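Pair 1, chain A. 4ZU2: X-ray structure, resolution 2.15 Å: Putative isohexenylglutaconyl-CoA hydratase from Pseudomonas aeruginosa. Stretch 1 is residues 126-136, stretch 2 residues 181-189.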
# COMPACT_ATOMS: atom_id res chain seq x y z
N VAL A 126 -11.11 7.92 -9.48
CA VAL A 126 -10.53 7.56 -10.76
C VAL A 126 -9.76 8.76 -11.37
O VAL A 126 -10.31 9.86 -11.56
CB VAL A 126 -11.63 7.02 -11.74
CG1 VAL A 126 -11.01 6.42 -13.03
CG2 VAL A 126 -12.47 5.97 -11.05
N ALA A 127 -8.48 8.56 -11.61
CA ALA A 127 -7.62 9.52 -12.31
C ALA A 127 -7.19 8.97 -13.68
O ALA A 127 -6.69 7.82 -13.79
CB ALA A 127 -6.43 9.81 -11.51
N ILE A 128 -7.43 9.77 -14.71
CA ILE A 128 -7.03 9.47 -16.08
C ILE A 128 -6.05 10.57 -16.52
O ILE A 128 -6.43 11.73 -16.58
CB ILE A 128 -8.28 9.48 -17.01
CG1 ILE A 128 -9.33 8.45 -16.55
CG2 ILE A 128 -7.88 9.21 -18.45
CD1 ILE A 128 -10.76 8.84 -16.82
N ALA A 129 -4.80 10.23 -16.82
CA ALA A 129 -3.80 11.24 -17.16
C ALA A 129 -3.39 11.17 -18.62
O ALA A 129 -3.43 10.09 -19.25
CB ALA A 129 -2.58 11.09 -16.30
N ALA A 130 -3.01 12.33 -19.15
CA ALA A 130 -2.32 12.43 -20.44
C ALA A 130 -0.87 11.97 -20.24
O ALA A 130 -0.24 12.35 -19.27
CB ALA A 130 -2.35 13.85 -20.88
N ALA A 131 -0.35 11.15 -21.15
CA ALA A 131 1.03 10.65 -21.03
C ALA A 131 2.05 11.75 -20.87
O ALA A 131 3.11 11.52 -20.28
CB ALA A 131 1.41 9.81 -22.26
N ASP A 132 1.78 12.92 -21.43
CA ASP A 132 2.74 14.03 -21.36
C ASP A 132 2.44 14.98 -20.17
O ASP A 132 2.96 16.09 -20.10
CB ASP A 132 2.77 14.79 -22.70
CG ASP A 132 1.39 15.31 -23.12
OD1 ASP A 132 0.46 15.20 -22.30
OD2 ASP A 132 1.24 15.84 -24.26
N ALA A 133 1.59 14.55 -19.25
CA ALA A 133 1.33 15.32 -18.04
C ALA A 133 2.61 15.33 -17.24
O ALA A 133 3.38 14.39 -17.33
CB ALA A 133 0.17 14.72 -17.25
N GLN A 134 2.90 16.43 -16.52
CA GLN A 134 4.05 16.46 -15.62
C GLN A 134 3.63 16.69 -14.15
O GLN A 134 3.08 17.74 -13.76
CB GLN A 134 5.16 17.41 -16.08
CG GLN A 134 6.20 16.89 -17.19
CD GLN A 134 6.76 15.44 -17.01
OE1 GLN A 134 6.01 14.48 -16.98
NE2 GLN A 134 8.10 15.30 -16.97
N PHE A 135 3.92 15.65 -13.37
CA PHE A 135 3.63 15.55 -11.95
C PHE A 135 4.85 15.89 -11.12
O PHE A 135 5.99 15.69 -11.53
CB PHE A 135 3.23 14.10 -11.60
CG PHE A 135 2.03 13.61 -12.31
CD1 PHE A 135 2.13 13.10 -13.60
CD2 PHE A 135 0.78 13.64 -11.69
CE1 PHE A 135 0.99 12.65 -14.28
CE2 PHE A 135 -0.35 13.21 -12.36
CZ PHE A 135 -0.25 12.71 -13.66
N GLY A 136 4.59 16.39 -9.91
CA GLY A 136 5.68 16.65 -9.00
C GLY A 136 5.20 17.28 -7.71
O GLY A 136 4.08 17.79 -7.61
N GLY A 181 1.04 3.82 -9.43
CA GLY A 181 -0.28 3.69 -8.84
C GLY A 181 -0.92 5.03 -8.48
O GLY A 181 -1.88 5.11 -7.69
N LEU A 182 -0.42 6.10 -9.08
CA LEU A 182 -0.88 7.45 -8.75
C LEU A 182 -2.17 7.75 -9.49
O LEU A 182 -3.08 8.44 -8.99
CB LEU A 182 0.20 8.48 -9.13
CG LEU A 182 -0.18 9.92 -8.84
CD1 LEU A 182 -0.83 10.07 -7.47
CD2 LEU A 182 1.08 10.81 -8.92
N VAL A 183 -2.23 7.24 -10.71
CA VAL A 183 -3.43 7.36 -11.54
C VAL A 183 -3.78 5.95 -12.04
O VAL A 183 -2.95 5.02 -11.97
CB VAL A 183 -3.19 8.34 -12.71
CG1 VAL A 183 -2.73 9.72 -12.17
CG2 VAL A 183 -2.17 7.75 -13.73
N HIS A 184 -5.01 5.80 -12.53
CA HIS A 184 -5.57 4.50 -12.91
C HIS A 184 -5.46 4.19 -14.41
O HIS A 184 -5.48 3.04 -14.78
CB HIS A 184 -7.05 4.46 -12.53
CG HIS A 184 -7.31 4.54 -11.06
ND1 HIS A 184 -7.60 5.72 -10.42
CD2 HIS A 184 -7.36 3.57 -10.10
CE1 HIS A 184 -7.80 5.49 -9.13
NE2 HIS A 184 -7.68 4.20 -8.92
N PHE A 185 -5.39 5.23 -15.25
CA PHE A 185 -5.20 5.08 -16.69
C PHE A 185 -4.27 6.19 -17.24
O PHE A 185 -4.34 7.36 -16.80
CB PHE A 185 -6.55 5.25 -17.41
CG PHE A 185 -7.66 4.36 -16.89
CD1 PHE A 185 -7.69 2.99 -17.19
CD2 PHE A 185 -8.70 4.89 -16.15
CE1 PHE A 185 -8.72 2.18 -16.73
CE2 PHE A 185 -9.73 4.09 -15.69
CZ PHE A 185 -9.74 2.73 -15.98
N CYS A 186 -3.47 5.83 -18.23
CA CYS A 186 -2.67 6.79 -19.00
C CYS A 186 -3.05 6.65 -20.47
O CYS A 186 -2.90 5.57 -21.04
CB CYS A 186 -1.18 6.48 -18.82
SG CYS A 186 -0.03 7.67 -19.56
N GLU A 187 -3.58 7.72 -21.08
CA GLU A 187 -3.89 7.75 -22.52
C GLU A 187 -2.96 8.70 -23.28
O GLU A 187 -2.54 9.72 -22.76
CB GLU A 187 -5.33 8.16 -22.76
CG GLU A 187 -6.32 7.46 -21.87
CD GLU A 187 -6.28 5.95 -22.03
OE1 GLU A 187 -6.53 5.46 -23.15
OE2 GLU A 187 -5.96 5.26 -21.04
N ALA A 188 -2.66 8.36 -24.53
CA ALA A 188 -1.67 9.09 -25.32
C ALA A 188 -2.23 10.30 -26.07
O ALA A 188 -1.47 11.15 -26.55
CB ALA A 188 -0.98 8.14 -26.30
N ASP A 189 -3.55 10.39 -26.19
CA ASP A 189 -4.18 11.52 -26.88
C ASP A 189 -5.57 11.85 -26.35
O ASP A 189 -6.14 11.08 -25.60
CB ASP A 189 -4.26 11.30 -28.40
CG ASP A 189 -4.85 9.94 -28.76
OD1 ASP A 189 -6.08 9.73 -28.62
OD2 ASP A 189 -4.06 9.09 -29.22

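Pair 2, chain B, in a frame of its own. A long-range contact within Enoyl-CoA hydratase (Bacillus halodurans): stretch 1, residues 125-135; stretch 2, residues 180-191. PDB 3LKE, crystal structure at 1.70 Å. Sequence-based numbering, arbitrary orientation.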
# COMPACT_ATOMS: atom_id res chain seq x y z
N ARG B 125 -6.07 5.31 -15.40
CA ARG B 125 -4.74 5.46 -15.97
C ARG B 125 -4.55 6.93 -16.32
O ARG B 125 -5.49 7.59 -16.74
CB ARG B 125 -4.58 4.57 -17.21
CG ARG B 125 -3.15 4.47 -17.73
CD ARG B 125 -2.99 3.33 -18.76
NE ARG B 125 -1.60 3.02 -19.05
CZ ARG B 125 -0.82 2.25 -18.30
NH1 ARG B 125 -1.29 1.74 -17.16
NH2 ARG B 125 0.44 2.02 -18.67
N ARG B 126 -3.35 7.43 -16.07
CA ARG B 126 -2.99 8.79 -16.42
C ARG B 126 -1.80 8.71 -17.35
O ARG B 126 -0.78 8.11 -17.01
CB ARG B 126 -2.60 9.56 -15.16
CG ARG B 126 -3.76 9.95 -14.25
CD ARG B 126 -4.16 8.85 -13.28
NE ARG B 126 -3.11 8.58 -12.30
CZ ARG B 126 -3.15 7.61 -11.39
NH1 ARG B 126 -4.20 6.81 -11.30
NH2 ARG B 126 -2.14 7.45 -10.55
N ILE B 127 -1.92 9.30 -18.54
CA ILE B 127 -0.84 9.29 -19.52
C ILE B 127 -0.47 10.73 -19.82
O ILE B 127 -1.35 11.56 -20.07
CB ILE B 127 -1.32 8.65 -20.85
CG1 ILE B 127 -1.76 7.20 -20.61
CG2 ILE B 127 -0.19 8.69 -21.89
CD1 ILE B 127 -2.50 6.58 -21.81
N ALA B 128 0.82 11.04 -19.77
CA ALA B 128 1.27 12.42 -19.98
C ALA B 128 2.16 12.56 -21.21
O ALA B 128 2.90 11.63 -21.57
CB ALA B 128 2.02 12.92 -18.75
N LEU B 129 2.13 13.73 -21.84
CA LEU B 129 3.17 14.07 -22.80
C LEU B 129 4.46 14.35 -22.03
O LEU B 129 4.41 14.80 -20.88
CB LEU B 129 2.76 15.30 -23.64
CG LEU B 129 1.64 15.07 -24.66
CD1 LEU B 129 1.35 16.34 -25.46
CD2 LEU B 129 2.00 13.92 -25.59
N ARG B 130 5.61 14.07 -22.64
CA ARG B 130 6.91 14.34 -22.03
C ARG B 130 7.02 15.76 -21.46
O ARG B 130 7.65 15.96 -20.42
CB ARG B 130 8.03 14.10 -23.05
CG ARG B 130 9.43 14.46 -22.56
CD ARG B 130 10.03 13.35 -21.72
NE ARG B 130 9.91 12.06 -22.39
CZ ARG B 130 10.22 10.90 -21.82
NH1 ARG B 130 10.66 10.85 -20.58
NH2 ARG B 130 10.08 9.77 -22.51
N ARG B 131 6.41 16.73 -22.13
CA ARG B 131 6.60 18.13 -21.75
C ARG B 131 5.71 18.56 -20.59
O ARG B 131 5.84 19.67 -20.09
CB ARG B 131 6.37 19.05 -22.95
CG ARG B 131 4.99 18.96 -23.55
CD ARG B 131 4.82 19.94 -24.70
NE ARG B 131 3.52 19.77 -25.34
CZ ARG B 131 2.42 20.42 -24.98
NH1 ARG B 131 2.47 21.29 -23.98
NH2 ARG B 131 1.27 20.20 -25.62
N ALA B 132 4.81 17.69 -20.16
CA ALA B 132 3.94 17.99 -19.02
C ALA B 132 4.76 18.32 -17.77
O ALA B 132 5.76 17.66 -17.48
CB ALA B 132 3.00 16.83 -18.75
N LYS B 133 4.32 19.33 -17.04
CA LYS B 133 4.93 19.72 -15.76
C LYS B 133 3.85 19.70 -14.69
O LYS B 133 2.67 19.87 -14.99
CB LYS B 133 5.55 21.11 -15.85
CG LYS B 133 6.85 21.19 -16.64
CD LYS B 133 8.01 20.61 -15.84
CE LYS B 133 9.36 20.92 -16.49
NZ LYS B 133 9.48 20.30 -17.85
N PHE B 134 4.28 19.50 -13.44
CA PHE B 134 3.37 19.25 -12.32
C PHE B 134 3.81 20.05 -11.11
O PHE B 134 5.00 20.34 -10.95
CB PHE B 134 3.41 17.75 -11.98
CG PHE B 134 3.03 16.86 -13.13
CD1 PHE B 134 1.72 16.47 -13.30
CD2 PHE B 134 3.99 16.43 -14.03
CE1 PHE B 134 1.36 15.64 -14.36
CE2 PHE B 134 3.64 15.61 -15.09
CZ PHE B 134 2.32 15.21 -15.25
N LEU B 135 2.86 20.40 -10.25
CA LEU B 135 3.14 21.20 -9.06
C LEU B 135 2.14 20.91 -7.95
O LEU B 135 0.94 20.82 -8.19
CB LEU B 135 3.11 22.69 -9.43
CG LEU B 135 3.40 23.71 -8.31
CD1 LEU B 135 4.83 23.56 -7.81
CD2 LEU B 135 3.15 25.13 -8.82
N LEU B 180 7.27 8.25 -9.59
CA LEU B 180 6.45 8.23 -8.37
C LEU B 180 5.20 7.35 -8.51
O LEU B 180 4.65 6.88 -7.52
CB LEU B 180 6.04 9.64 -7.97
CG LEU B 180 7.20 10.53 -7.52
CD1 LEU B 180 6.74 11.95 -7.32
CD2 LEU B 180 7.82 9.98 -6.24
N GLY B 181 4.77 7.13 -9.74
CA GLY B 181 3.53 6.43 -9.99
C GLY B 181 2.31 7.33 -10.13
O GLY B 181 1.19 6.84 -10.26
N LEU B 182 2.53 8.65 -10.11
CA LEU B 182 1.43 9.60 -10.31
C LEU B 182 0.85 9.47 -11.71
O LEU B 182 -0.35 9.61 -11.90
CB LEU B 182 1.87 11.04 -10.03
CG LEU B 182 2.22 11.36 -8.57
CD1 LEU B 182 2.83 12.75 -8.43
CD2 LEU B 182 0.99 11.21 -7.69
N ILE B 183 1.73 9.21 -12.69
CA ILE B 183 1.31 8.86 -14.04
C ILE B 183 1.81 7.45 -14.38
O ILE B 183 2.77 6.97 -13.77
CB ILE B 183 1.90 9.85 -15.08
CG1 ILE B 183 1.38 11.26 -14.82
CG2 ILE B 183 1.57 9.41 -16.49
CD1 ILE B 183 -0.08 11.40 -14.95
N GLN B 184 1.16 6.81 -15.35
CA GLN B 184 1.48 5.42 -15.71
C GLN B 184 2.41 5.29 -16.91
O GLN B 184 3.10 4.28 -17.04
CB GLN B 184 0.19 4.63 -15.95
CG GLN B 184 -0.49 4.17 -14.65
CD GLN B 184 -0.91 5.33 -13.76
OE1 GLN B 184 -1.73 6.17 -14.15
NE2 GLN B 184 -0.35 5.39 -12.55
N GLU B 185 2.44 6.31 -17.76
CA GLU B 185 3.31 6.30 -18.93
C GLU B 185 3.44 7.67 -19.56
O GLU B 185 2.62 8.57 -19.32
CB GLU B 185 2.82 5.29 -19.98
CG GLU B 185 1.40 5.51 -20.44
CD GLU B 185 0.97 4.49 -21.50
OE1 GLU B 185 1.58 4.47 -22.59
OE2 GLU B 185 0.01 3.73 -21.25
N ILE B 186 4.49 7.81 -20.37
CA ILE B 186 4.78 9.05 -21.07
C ILE B 186 4.77 8.77 -22.56
O ILE B 186 5.30 7.74 -23.00
CB ILE B 186 6.16 9.58 -20.67
CG1 ILE B 186 6.18 9.92 -19.17
CG2 ILE B 186 6.54 10.80 -21.50
CD1 ILE B 186 7.52 10.41 -18.66
N CYS B 187 4.13 9.66 -23.33
CA CYS B 187 4.28 9.69 -24.78
C CYS B 187 5.05 10.95 -25.17
O CYS B 187 4.89 12.00 -24.54
CB CYS B 187 2.92 9.66 -25.47
SG CYS B 187 2.02 8.15 -25.15
N GLU B 188 5.91 10.84 -26.18
CA GLU B 188 6.82 11.94 -26.52
C GLU B 188 6.15 13.15 -27.19
O GLU B 188 6.61 14.28 -27.02
CB GLU B 188 7.98 11.43 -27.37
CG GLU B 188 8.77 10.30 -26.72
CD GLU B 188 9.78 10.79 -25.69
OE1 GLU B 188 9.51 11.79 -24.99
OE2 GLU B 188 10.86 10.18 -25.59
N ASN B 189 5.07 12.92 -27.94
CA ASN B 189 4.39 13.99 -28.66
C ASN B 189 2.92 13.67 -28.94
O ASN B 189 2.47 12.55 -28.70
CB ASN B 189 5.11 14.26 -29.98
CG ASN B 189 5.12 13.04 -30.87
OD1 ASN B 189 4.07 12.53 -31.25
ND2 ASN B 189 6.31 12.54 -31.17
N LYS B 190 2.20 14.65 -29.47
CA LYS B 190 0.77 14.52 -29.70
C LYS B 190 0.38 13.37 -30.64
O LYS B 190 -0.64 12.70 -30.43
CB LYS B 190 0.20 15.83 -30.23
CG LYS B 190 -1.26 15.76 -30.60
CD LYS B 190 -1.77 17.13 -31.03
CE LYS B 190 -3.26 17.10 -31.32
NZ LYS B 190 -3.76 18.46 -31.67
N GLN B 191 1.17 13.18 -31.70
CA GLN B 191 0.93 12.11 -32.66
C GLN B 191 1.09 10.73 -32.02
O GLN B 191 0.25 9.85 -32.21
CB GLN B 191 1.90 12.23 -33.83
CG GLN B 191 1.49 13.24 -34.86
CD GLN B 191 0.34 12.75 -35.71
OE1 GLN B 191 -0.81 12.69 -35.25
NE2 GLN B 191 0.63 12.39 -36.96
O HOH W 1 6.36 16.30 -25.18

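The sharpest difference lies at three positions of the first strand and the turn after it. Pair 1 has Val A126, Ala A127 and Ala A131 there. Pair 2 has Arg B125, Arg B126 and Arg B130. At these three positions pair 1 has short apolar side chains; the whole contact buries 596 Å². In pair 2 the long side chains reach across, and 897 Å² is buried.

The backbones agree closely, with an RMSD of 0.4 Å over 14 central residues. In both, two short strands run parallel. A type I turn follows the first strand, from Ala A130 to Ala A133 and from Leu B129 to Ala B132. Gly A181 and Gly B181 each end a helix with positive phi in a Schellman motif. Asp A189 and Asn B189 each cap the next helix.

The ladder is also shared. Ala A129 N donates a hydrogen bond to Phe A185 O at 2.9 Å, and Glu A187 N to Ala A129 O at 3.0 Å. The matching hydrogen bonds are Ala B128 N to Glu B185 O at 3.1 Å and Cys B187 N to Ala B128 O at 2.9 Å. The last rung joins Ala A131 N to Glu A187 O (3.1 Å) and Arg B130 N to Cys B187 O (2.9 Å).

Different side chains hold the same backbone NH before this ladder. His A184 ND1 accepts from Ala A127 N at 3.2 Å. This N lies at the edge of the imidazole, as a ring nitrogen acceptor requires. In pair 2, Gln B184 OE1 accepts from Arg B126 N at 2.8 Å.

Phe A185 matches Glu B185. The edge of the Phe A185 ring packs on two side chains: Phe A185 CD2 lies 3.6 Å from Ile A128 CG1, and Phe A185 CE2 lies 3.8 Å from Val A126 CG1. Glu B185 instead forms a salt bridge, its OE2 lying 2.8 Å from Arg B125 NE. Glu B185 CG still touches Ile B127 CG1 at 3.6 Å, so the matching isoleucine also has a carbon neighbour.

Arg B126 folds back, with chi2 and chi3 both p, and NE donates to Leu B182 O at 3.0 Å. At the matching Ala A127, the short CB rests on Val A183 CB at 3.8 Å.

After the strand, Ala A131 CB meets Cys A186 SG at 3.7 Å. Arg B130 lays a guanidinium face over Ile B186, CZ to CG2 at 3.7 Å. Arg B130 NE forms a salt bridge to Glu B188 OE1 at 2.6 Å.

Phe A135 and Phe B134 keep one role. Phe A135 CZ lies 4.2 Å from Val A183 CG1, and Phe B134 CZ lies 4.1 Å from Ile B183 CG1.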